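Local structure of D-alanyl transferase DltD (6O93) at residues F101-P105 against Q106-K110; Q313-A316 against R317-Y321; Q388-N391 against P392-P396. The protein probably transfers D-alanine onto lipoteichoic acid at the cell surface, a step in building the Gram-positive cell wall. All blocks are in the same frame, centred on the assembly; numbering follows the deposited sequence.

Contact 1: residues F101-P105 against Q106-K110; sequences FILSP and QWFVK. With NA (sodium ion), chain K.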
ATOM      1  N   PHE A 101      -2.439  -3.156   5.470  1.00 16.77           N
ATOM      2  CA  PHE A 101      -1.803  -1.928   5.000  1.00 18.03           C
ATOM      3  C   PHE A 101      -0.313  -2.025   5.291  1.00 19.10           C
ATOM      4  O   PHE A 101       0.097  -2.043   6.455  1.00 20.18           O
ATOM      5  CB  PHE A 101      -2.415  -0.699   5.677  1.00 17.97           C
ATOM      6  CG  PHE A 101      -2.118   0.596   4.972  1.00 17.22           C
ATOM      7  CD1 PHE A 101      -0.874   1.197   5.089  1.00 17.47           C
ATOM      8  CD2 PHE A 101      -3.084   1.215   4.201  1.00 17.75           C
ATOM      9  CE1 PHE A 101      -0.600   2.388   4.444  1.00 18.46           C
ATOM     10  CE2 PHE A 101      -2.816   2.408   3.550  1.00 18.03           C
ATOM     11  CZ  PHE A 101      -1.573   2.994   3.674  1.00 18.48           C
ATOM     12  N   ILE A 102       0.498  -2.083   4.241  1.00 19.99           N
ATOM     13  CA  ILE A 102       1.942  -2.229   4.376  1.00 21.51           C
ATOM     14  C   ILE A 102       2.569  -0.851   4.215  1.00 21.76           C
ATOM     15  O   ILE A 102       2.594  -0.286   3.116  1.00 20.62           O
ATOM     16  CB  ILE A 102       2.505  -3.231   3.362  1.00 23.15           C
ATOM     17  CG1 ILE A 102       1.921  -4.620   3.639  1.00 26.05           C
ATOM     18  CG2 ILE A 102       4.029  -3.264   3.440  1.00 23.58           C
ATOM     19  CD1 ILE A 102       2.255  -5.647   2.595  1.00 28.55           C
ATOM     20  N   LEU A 103       3.069  -0.303   5.317  1.00 22.11           N
ATOM     21  CA  LEU A 103       3.760   0.972   5.281  1.00 22.68           C
ATOM     22  C   LEU A 103       5.174   0.791   4.745  1.00 24.18           C
ATOM     23  O   LEU A 103       5.790  -0.267   4.893  1.00 26.37           O
ATOM     24  CB  LEU A 103       3.808   1.594   6.675  1.00 22.84           C
ATOM     25  CG  LEU A 103       2.510   2.251   7.149  1.00 23.36           C
ATOM     26  CD1 LEU A 103       2.386   2.193   8.664  1.00 24.70           C
ATOM     27  CD2 LEU A 103       2.438   3.695   6.663  1.00 22.54           C
ATOM     28  N   SER A 104       5.677   1.835   4.097  1.00 23.71           N
ATOM     29  CA  SER A 104       7.069   1.891   3.679  1.00 23.62           C
ATOM     30  C   SER A 104       7.695   3.130   4.301  1.00 21.99           C
ATOM     31  O   SER A 104       7.228   4.249   4.030  1.00 22.14           O
ATOM     32  CB  SER A 104       7.193   1.936   2.153  1.00 24.92           C
ATOM     33  OG  SER A 104       6.813   0.702   1.567  1.00 26.37           O
ATOM     34  N   PRO A 105       8.720   3.002   5.146  1.00 21.45           N
ATOM     35  CA  PRO A 105       9.371   4.211   5.673  1.00 20.44           C
ATOM     36  C   PRO A 105       9.830   5.153   4.581  1.00 19.91           C
ATOM     37  O   PRO A 105       9.845   6.375   4.781  1.00 19.26           O
ATOM     38  CB  PRO A 105      10.558   3.651   6.467  1.00 20.34           C
ATOM     39  CG  PRO A 105      10.180   2.256   6.793  1.00 20.63           C
ATOM     40  CD  PRO A 105       9.360   1.772   5.641  1.00 20.49           C
ATOM     41  N   GLN A 106      10.195   4.611   3.417  1.00 21.01           N
ATOM     42  CA  GLN A 106      10.705   5.428   2.324  1.00 22.34           C
ATOM     43  C   GLN A 106       9.642   6.358   1.755  1.00 20.12           C
ATOM     44  O   GLN A 106       9.985   7.307   1.044  1.00 20.30           O
ATOM     45  CB  GLN A 106      11.259   4.531   1.215  1.00 24.06           C
ATOM     46  CG  GLN A 106      12.393   3.611   1.656  1.00 26.11           C
ATOM     47  CD  GLN A 106      11.902   2.364   2.380  1.00 27.04           C
ATOM     48  OE1 GLN A 106      10.706   2.061   2.382  1.00 27.07           O
ATOM     49  NE2 GLN A 106      12.823   1.640   3.003  1.00 26.52           N
ATOM     50  N   TRP A 107       8.364   6.106   2.048  1.00 19.19           N
ATOM     51  CA  TRP A 107       7.307   7.016   1.619  1.00 19.47           C
ATOM     52  C   TRP A 107       7.465   8.396   2.240  1.00 18.84           C
ATOM     53  O   TRP A 107       7.124   9.406   1.611  1.00 18.86           O
ATOM     54  CB  TRP A 107       5.936   6.459   2.001  1.00 19.98           C
ATOM     55  CG  TRP A 107       5.472   5.281   1.209  1.00 20.32           C
ATOM     56  CD1 TRP A 107       6.118   4.671   0.173  1.00 20.74           C
ATOM     57  CD2 TRP A 107       4.243   4.572   1.391  1.00 18.65           C
ATOM     58  NE1 TRP A 107       5.363   3.623  -0.300  1.00 19.51           N
ATOM     59  CE2 TRP A 107       4.207   3.544   0.431  1.00 18.97           C
ATOM     60  CE3 TRP A 107       3.166   4.711   2.273  1.00 18.83           C
ATOM     61  CZ2 TRP A 107       3.138   2.656   0.330  1.00 18.81           C
ATOM     62  CZ3 TRP A 107       2.106   3.831   2.171  1.00 18.95           C
ATOM     63  CH2 TRP A 107       2.100   2.816   1.207  1.00 18.70           C
ATOM     64  N   PHE A 108       7.965   8.459   3.471  1.00 18.26           N
ATOM     65  CA  PHE A 108       7.878   9.666   4.291  1.00 17.75           C
ATOM     66  C   PHE A 108       9.106  10.552   4.081  1.00 18.36           C
ATOM     67  O   PHE A 108       9.825  10.912   5.011  1.00 19.26           O
ATOM     68  CB  PHE A 108       7.699   9.277   5.757  1.00 17.35           C
ATOM     69  CG  PHE A 108       6.428   8.517   6.021  1.00 16.67           C
ATOM     70  CD1 PHE A 108       6.333   7.167   5.713  1.00 16.87           C
ATOM     71  CD2 PHE A 108       5.321   9.153   6.559  1.00 17.22           C
ATOM     72  CE1 PHE A 108       5.163   6.468   5.942  1.00 16.12           C
ATOM     73  CE2 PHE A 108       4.147   8.458   6.792  1.00 16.96           C
ATOM     74  CZ  PHE A 108       4.067   7.114   6.479  1.00 16.44           C
ATOM     75  N   VAL A 109       9.324  10.917   2.819  1.00 19.20           N
ATOM     76  CA  VAL A 109      10.419  11.816   2.478  1.00 20.52           C
ATOM     77  C   VAL A 109      10.005  13.262   2.732  1.00 20.77           C
ATOM     78  O   VAL A 109       8.824  13.583   2.902  1.00 19.64           O
ATOM     79  CB  VAL A 109      10.881  11.611   1.023  1.00 21.72           C
ATOM     80  CG1 VAL A 109      11.559  10.254   0.874  1.00 21.90           C
ATOM     81  CG2 VAL A 109       9.704  11.732   0.054  1.00 20.68           C
ATOM     82  N   LYS A 110      11.006  14.145   2.756  1.00 23.64           N
ATOM     83  CA  LYS A 110      10.789  15.529   3.168  1.00 25.18           C
ATOM     84  C   LYS A 110       9.688  16.197   2.353  1.00 24.37           C
ATOM     85  O   LYS A 110       8.839  16.906   2.908  1.00 22.98           O
ATOM     86  CB  LYS A 110      12.097  16.315   3.048  1.00 27.85           C
ATOM     87  CG  LYS A 110      11.988  17.773   3.480  1.00 30.95           C
ATOM     88  CD  LYS A 110      13.327  18.494   3.373  1.00 34.01           C
ATOM     89  CE  LYS A 110      13.215  19.948   3.811  1.00 36.61           C
ATOM     90  NZ  LYS A 110      14.529  20.646   3.765  1.00 40.09           N
TER
HETATM   91 NA    NA K 510       7.992  -0.261  -0.932  1.00 45.55          NA
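Ser104 O takes the N-H of Trp107 at 2.9 Å, with the donor well above the carbonyl plane, and the bond closes the tight 3-10 turn that follows strand 98-102. One residue on, Phe108 N bonds to Pro105 O at 3.1 Å in the same manner. The turn lays the indole back over Ser104: CB of Ser104 sits over one face of the Trp107 five-membered ring, a CH-pi contact 3.6 Å from the centroid and 15° off the normal. OG of Ser104, anti to its carbonyl carbon (chi1 -69°), is thereby directed to the sodium ion at 2.9 Å; Ser46 and Glu48 also bind this ion. At the far end of the indole, Trp107 CZ3 meets Phe101 CE1 at 3.8 Å. Phe108, itself the centre of an inverse gamma turn, receives Leu103 CD2 at its ring edge, 3.8 Å from CZ. Ser104 lies near Ser47, His349 and Asp346, whose arrangement resembles the Ser-His-Asp triad of SGNH hydrolases. The turn leaves the parallel sheet at strand 98-102, which lies between strands 40-44 and 289-294; helix 80-90 touches Phe101 and Trp107, helix 272-285 Leu103 and Phe108, and helix 309-324 Pro105 and Phe108.

Contact 2: residues Q313-A316 against R317-Y321; sequences QQVA and RKLKY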
ATOM      1  N   GLN A 313      13.723   3.859  13.741  1.00 21.27           N
ATOM      2  CA  GLN A 313      12.936   3.603  14.944  1.00 21.24           C
ATOM      3  C   GLN A 313      12.155   4.838  15.371  1.00 20.43           C
ATOM      4  O   GLN A 313      11.048   4.715  15.906  1.00 20.41           O
ATOM      5  CB  GLN A 313      13.843   3.127  16.082  1.00 22.98           C
ATOM      6  CG  GLN A 313      14.361   1.711  15.898  1.00 24.84           C
ATOM      7  CD  GLN A 313      13.240   0.711  15.690  1.00 24.96           C
ATOM      8  OE1 GLN A 313      12.278   0.669  16.457  1.00 25.52           O
ATOM      9  NE2 GLN A 313      13.346  -0.084  14.633  1.00 24.89           N
ATOM     10  N   GLN A 314      12.710   6.031  15.148  1.00 21.98           N
ATOM     11  CA  GLN A 314      11.950   7.250  15.394  1.00 21.94           C
ATOM     12  C   GLN A 314      10.735   7.322  14.479  1.00 20.95           C
ATOM     13  O   GLN A 314       9.651   7.746  14.900  1.00 19.50           O
ATOM     14  CB  GLN A 314      12.850   8.470  15.198  1.00 22.71           C
ATOM     15  CG  GLN A 314      13.976   8.580  16.217  1.00 24.65           C
ATOM     16  CD  GLN A 314      13.473   8.863  17.619  1.00 25.83           C
ATOM     17  OE1 GLN A 314      12.821   9.876  17.864  1.00 26.34           O
ATOM     18  NE2 GLN A 314      13.772   7.964  18.549  1.00 27.19           N
ATOM     19  N   VAL A 315      10.895   6.896  13.224  1.00 21.36           N
ATOM     20  CA  VAL A 315       9.778   6.888  12.282  1.00 20.59           C
ATOM     21  C   VAL A 315       8.706   5.908  12.741  1.00 20.49           C
ATOM     22  O   VAL A 315       7.511   6.225  12.758  1.00 19.81           O
ATOM     23  CB  VAL A 315      10.281   6.553  10.865  1.00 20.11           C
ATOM     24  CG1 VAL A 315       9.115   6.416   9.896  1.00 19.86           C
ATOM     25  CG2 VAL A 315      11.255   7.616  10.386  1.00 20.16           C
ATOM     26  N   ALA A 316       9.119   4.695  13.117  1.00 20.88           N
ATOM     27  CA  ALA A 316       8.157   3.712  13.603  1.00 21.21           C
ATOM     28  C   ALA A 316       7.406   4.234  14.821  1.00 20.80           C
ATOM     29  O   ALA A 316       6.189   4.047  14.937  1.00 19.79           O
ATOM     30  CB  ALA A 316       8.867   2.399  13.936  1.00 22.86           C
ATOM     31  N   ARG A 317       8.114   4.896  15.740  1.00 21.04           N
ATOM     32  CA  ARG A 317       7.452   5.438  16.920  1.00 21.91           C
ATOM     33  C   ARG A 317       6.406   6.475  16.534  1.00 20.62           C
ATOM     34  O   ARG A 317       5.329   6.537  17.139  1.00 20.99           O
ATOM     35  CB  ARG A 317       8.482   6.048  17.872  1.00 24.19           C
ATOM     36  CG  ARG A 317       7.889   6.521  19.194  1.00 27.26           C
ATOM     37  CD  ARG A 317       8.865   7.386  19.973  1.00 31.01           C
ATOM     38  NE  ARG A 317      10.000   6.623  20.478  1.00 34.14           N
ATOM     39  CZ  ARG A 317      11.020   7.154  21.147  1.00 38.52           C
ATOM     40  NH1 ARG A 317      12.009   6.378  21.570  1.00 40.45           N
ATOM     41  NH2 ARG A 317      11.055   8.459  21.395  1.00 38.93           N
ATOM     42  N   LYS A 318       6.705   7.301  15.529  1.00 19.32           N
ATOM     43  CA  LYS A 318       5.755   8.324  15.107  1.00 18.86           C
ATOM     44  C   LYS A 318       4.529   7.694  14.464  1.00 18.04           C
ATOM     45  O   LYS A 318       3.394   8.094  14.749  1.00 18.07           O
ATOM     46  CB  LYS A 318       6.426   9.292  14.135  1.00 18.66           C
ATOM     47  CG  LYS A 318       5.576  10.496  13.773  1.00 17.90           C
ATOM     48  CD  LYS A 318       6.400  11.559  13.066  1.00 17.23           C
ATOM     49  CE  LYS A 318       5.553  12.752  12.666  1.00 16.81           C
ATOM     50  NZ  LYS A 318       6.372  13.816  12.026  1.00 18.17           N
ATOM     51  N   LEU A 319       4.741   6.710  13.592  1.00 17.32           N
ATOM     52  CA  LEU A 319       3.625   6.040  12.936  1.00 17.70           C
ATOM     53  C   LEU A 319       2.762   5.298  13.946  1.00 19.24           C
ATOM     54  O   LEU A 319       1.529   5.387  13.911  1.00 20.23           O
ATOM     55  CB  LEU A 319       4.151   5.083  11.870  1.00 17.92           C
ATOM     56  CG  LEU A 319       4.883   5.748  10.705  1.00 17.28           C
ATOM     57  CD1 LEU A 319       5.571   4.703   9.848  1.00 17.55           C
ATOM     58  CD2 LEU A 319       3.918   6.573   9.865  1.00 16.81           C
ATOM     59  N   LYS A 320       3.392   4.552  14.857  1.00 19.77           N
ATOM     60  CA  LYS A 320       2.617   3.779  15.819  1.00 21.02           C
ATOM     61  C   LYS A 320       1.860   4.683  16.782  1.00 20.59           C
ATOM     62  O   LYS A 320       0.800   4.296  17.284  1.00 21.43           O
ATOM     63  CB  LYS A 320       3.527   2.814  16.581  1.00 23.30           C
ATOM     64  CG  LYS A 320       4.063   1.681  15.715  1.00 25.09           C
ATOM     65  CD  LYS A 320       4.647   0.543  16.540  1.00 27.22           C
ATOM     66  CE  LYS A 320       5.881   0.975  17.302  1.00 30.00           C
ATOM     67  NZ  LYS A 320       6.508  -0.172  18.016  1.00 31.62           N
ATOM     68  N   TYR A 321       2.373   5.887  17.045  1.00 18.89           N
ATOM     69  CA  TYR A 321       1.607   6.838  17.844  1.00 19.03           C
ATOM     70  C   TYR A 321       0.363   7.293  17.091  1.00 18.20           C
ATOM     71  O   TYR A 321      -0.746   7.282  17.638  1.00 18.27           O
ATOM     72  CB  TYR A 321       2.468   8.044  18.222  1.00 18.91           C
ATOM     73  CG  TYR A 321       1.740   9.026  19.112  1.00 18.33           C
ATOM     74  CD1 TYR A 321       1.678   8.831  20.483  1.00 19.70           C
ATOM     75  CD2 TYR A 321       1.102  10.137  18.580  1.00 18.30           C
ATOM     76  CE1 TYR A 321       1.008   9.716  21.303  1.00 20.58           C
ATOM     77  CE2 TYR A 321       0.428  11.032  19.393  1.00 19.22           C
ATOM     78  CZ  TYR A 321       0.384  10.816  20.754  1.00 20.53           C
ATOM     79  OH  TYR A 321      -0.281  11.700  21.573  1.00 21.19           O
TER
HETATM   80  O   HOH W   1       9.585   0.014  16.901  1.00 26.42           O
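Two turns of helix 309-324 carry this contact, with side chains of 313-316 meeting those three or four residues further on. Successive i to i+4 backbone bonds run through it, among them Lys320 N to Ala316 O at 2.8 Å and Leu319 N to Val315 O at 2.9 Å, the latter almost in line with the carbonyl. On the flank that faces Pro392, Gln314 bends at chi2 (-67°) and brings NE2 over one face of the Arg317 guanidinium, 3.8 Å from NH1; the amide and guanidinium planes stand 72° apart, so the groups do not stack flat. The helix is amphipathic: on its buried side Val315 and Leu319 run alongside each other, CG1 to CD1 3.9 Å, and pack on Tyr273 of helix 272-285. A third link spans seven residues, a water that donates to Gln313 OE1 at 2.8 Å and accepts from Lys320 NZ at 3.3 Å. The polar ends of that pair are held further, Gln313 NE2 by Ser335 and Lys320 NZ by a salt bridge to Asp333. Lys318 reaches away from the helix in an extended chain, its NZ bonded to the backbone carbonyls of Trp387, Arg268 and Gln390 and its charge facing the rings of Tyr273 and Trp387.

Contact 3: residues Q388-N391 against P392-P396; sequences QQQN and PLVLP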
ATOM      1  N   GLN A 388       3.024  16.815  10.664  1.00 22.03           N
ATOM      2  CA  GLN A 388       3.937  16.410   9.601  1.00 23.04           C
ATOM      3  C   GLN A 388       5.378  16.723   9.975  1.00 24.70           C
ATOM      4  O   GLN A 388       6.295  15.964   9.642  1.00 24.81           O
ATOM      5  CB  GLN A 388       3.564  17.109   8.294  1.00 22.43           C
ATOM      6  CG  GLN A 388       2.166  16.790   7.795  1.00 21.63           C
ATOM      7  CD  GLN A 388       1.752  17.659   6.623  1.00 21.83           C
ATOM      8  OE1 GLN A 388       2.591  18.147   5.866  1.00 22.42           O
ATOM      9  NE2 GLN A 388       0.449  17.863   6.475  1.00 21.84           N
ATOM     10  N   GLN A 389       5.594  17.834  10.677  1.00 26.47           N
ATOM     11  CA  GLN A 389       6.925  18.285  11.052  1.00 27.80           C
ATOM     12  C   GLN A 389       7.282  17.944  12.493  1.00 26.15           C
ATOM     13  O   GLN A 389       8.317  18.400  12.985  1.00 27.35           O
ATOM     14  CB  GLN A 389       7.043  19.797  10.836  1.00 30.33           C
ATOM     15  CG  GLN A 389       6.808  20.235   9.400  1.00 32.54           C
ATOM     16  CD  GLN A 389       7.821  19.645   8.438  1.00 34.89           C
ATOM     17  OE1 GLN A 389       9.028  19.747   8.652  1.00 36.27           O
ATOM     18  NE2 GLN A 389       7.333  19.013   7.376  1.00 35.93           N
ATOM     19  N   GLN A 390       6.458  17.155  13.177  1.00 24.22           N
ATOM     20  CA  GLN A 390       6.694  16.872  14.587  1.00 21.85           C
ATOM     21  C   GLN A 390       7.896  15.953  14.761  1.00 20.11           C
ATOM     22  O   GLN A 390       8.019  14.930  14.078  1.00 18.62           O
ATOM     23  CB  GLN A 390       5.454  16.238  15.215  1.00 20.32           C
ATOM     24  CG  GLN A 390       5.619  15.852  16.675  1.00 20.02           C
ATOM     25  CD  GLN A 390       5.940  17.034  17.571  1.00 20.90           C
ATOM     26  OE1 GLN A 390       5.280  18.072  17.514  1.00 22.02           O
ATOM     27  NE2 GLN A 390       6.960  16.881  18.408  1.00 21.34           N
ATOM     28  N   ASN A 391       8.779  16.319  15.679  1.00 20.61           N
ATOM     29  CA  ASN A 391       9.895  15.458  16.036  1.00 21.09           C
ATOM     30  C   ASN A 391       9.400  14.354  16.963  1.00 21.42           C
ATOM     31  O   ASN A 391       8.823  14.656  18.014  1.00 21.98           O
ATOM     32  CB  ASN A 391      10.991  16.265  16.714  1.00 21.06           C
ATOM     33  CG  ASN A 391      12.295  15.508  16.800  1.00 20.83           C
ATOM     34  OD1 ASN A 391      12.340  14.374  17.280  1.00 19.24           O
ATOM     35  ND2 ASN A 391      13.366  16.124  16.316  1.00 21.82           N
ATOM     36  N   PRO A 392       9.591  13.077  16.624  1.00 20.83           N
ATOM     37  CA  PRO A 392       8.990  12.003  17.422  1.00 21.29           C
ATOM     38  C   PRO A 392       9.753  11.633  18.684  1.00 21.46           C
ATOM     39  O   PRO A 392       9.312  10.725  19.396  1.00 21.83           O
ATOM     40  CB  PRO A 392       8.966  10.828  16.437  1.00 21.93           C
ATOM     41  CG  PRO A 392      10.130  11.063  15.560  1.00 22.45           C
ATOM     42  CD  PRO A 392      10.242  12.556  15.407  1.00 21.19           C
ATOM     43  N   LEU A 393      10.870  12.295  18.996  1.00 21.56           N
ATOM     44  CA  LEU A 393      11.596  11.960  20.217  1.00 21.37           C
ATOM     45  C   LEU A 393      10.757  12.208  21.463  1.00 20.83           C
ATOM     46  O   LEU A 393      11.018  11.596  22.506  1.00 21.73           O
ATOM     47  CB  LEU A 393      12.902  12.757  20.296  1.00 22.05           C
ATOM     48  CG  LEU A 393      12.816  14.263  20.562  1.00 22.75           C
ATOM     49  CD1 LEU A 393      12.694  14.572  22.053  1.00 23.81           C
ATOM     50  CD2 LEU A 393      14.027  14.969  19.967  1.00 23.68           C
ATOM     51  N   VAL A 394       9.758  13.091  21.382  1.00 19.36           N
ATOM     52  CA  VAL A 394       8.910  13.387  22.535  1.00 19.66           C
ATOM     53  C   VAL A 394       7.783  12.386  22.717  1.00 20.71           C
ATOM     54  O   VAL A 394       7.124  12.397  23.764  1.00 20.60           O
ATOM     55  CB  VAL A 394       8.290  14.793  22.423  1.00 20.27           C
ATOM     56  CG1 VAL A 394       9.377  15.854  22.300  1.00 19.84           C
ATOM     57  CG2 VAL A 394       7.327  14.864  21.238  1.00 19.23           C
ATOM     58  N   LEU A 395       7.542  11.517  21.736  1.00 20.96           N
ATOM     59  CA  LEU A 395       6.374  10.654  21.775  1.00 21.48           C
ATOM     60  C   LEU A 395       6.609   9.442  22.678  1.00 22.68           C
ATOM     61  O   LEU A 395       7.746   8.988  22.841  1.00 22.38           O
ATOM     62  CB  LEU A 395       6.022  10.179  20.369  1.00 20.94           C
ATOM     63  CG  LEU A 395       5.677  11.276  19.360  1.00 19.94           C
ATOM     64  CD1 LEU A 395       5.546  10.683  17.961  1.00 20.13           C
ATOM     65  CD2 LEU A 395       4.401  12.010  19.763  1.00 18.31           C
ATOM     66  N   PRO A 396       5.551   8.901  23.275  1.00 23.72           N
ATOM     67  CA  PRO A 396       5.680   7.652  24.028  1.00 25.52           C
ATOM     68  C   PRO A 396       5.801   6.462  23.087  1.00 28.50           C
ATOM     69  O   PRO A 396       5.557   6.552  21.883  1.00 28.25           O
ATOM     70  CB  PRO A 396       4.382   7.593  24.838  1.00 24.27           C
ATOM     71  CG  PRO A 396       3.398   8.303  23.981  1.00 22.78           C
ATOM     72  CD  PRO A 396       4.164   9.404  23.286  1.00 22.50           C
TER
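Asn391 OD1 and the backbone N of Leu393 form the tight centre of this contact. The bond is 3.1 Å long and nearly straight (167° at the hydrogen), and the donor lies in the carbonyl plane of the Asn391 amide. With CG opposite the backbone N (chi1 -166°), the Asn391 side chain folds forward past Pro392 to meet that N-H; this is the Asx turn, a side-chain mimic of a beta turn. Leu393 closes in on the same oxygen with its aliphatic part: CD2 stands 3.2 Å from Asn391 OD1, and the two side chains pass at a slant. Leu393 CG lies between its own backbone N and carbonyl carbon, chi1 71°, a conformation that keeps CD2 turned back against the asparagine. Just beyond, Leu395 N bonds to Pro392 O at 3.0 Å, so a beta turn overlaps the Asx turn.

The other side of the contact is looser. Gln390 bends at chi2 and gives NE2 to Asn391 O, 2.9 Å away, the acceptor lying close to the plane of the donating amide. That bond fixes the amide near Val394: CG2 of Val394 comes to 3.5 Å from Gln390 NE2, the two side chains crossing at about a right angle. The same methyl also lies 3.6 Å from Asn391 O. Val394 is exposed and Gln390 partly so, which makes this side largely a surface arrangement of an amide and a methyl, whereas Pro392 beneath is buried.

The chain here has just left the short helix 385-388, with Gln389 the first residue out of helical geometry, and it runs along the outside of helix 309-324. Pro392 rests on Gln314 and Lys318 of that helix and Pro396 on Tyr321, while Asn391 touches Arg268 and Phe269 of a neighbouring loop.

From inside to outside, contacts 1, 2 and 3 step away from the parallel sheet. Contact 1 is buried at the end of a central strand and combines aromatic packing with a metal ligand. Contact 2 is partly buried and serves both neighbours through helix 309-324: Leu319 CD2 packs against Phe108 CZ of contact 1 at 3.4 Å, while Lys318 NZ probably donates to Gln390 O of contact 3 at 2.9 Å. Contact 3 lies at the surface and relies on amides and turn bonds. Contacts 1 and 3 do not touch, their nearest atoms being about 5 Å apart. Apolar groups thus join the inner pair, and polar groups much of the outer one.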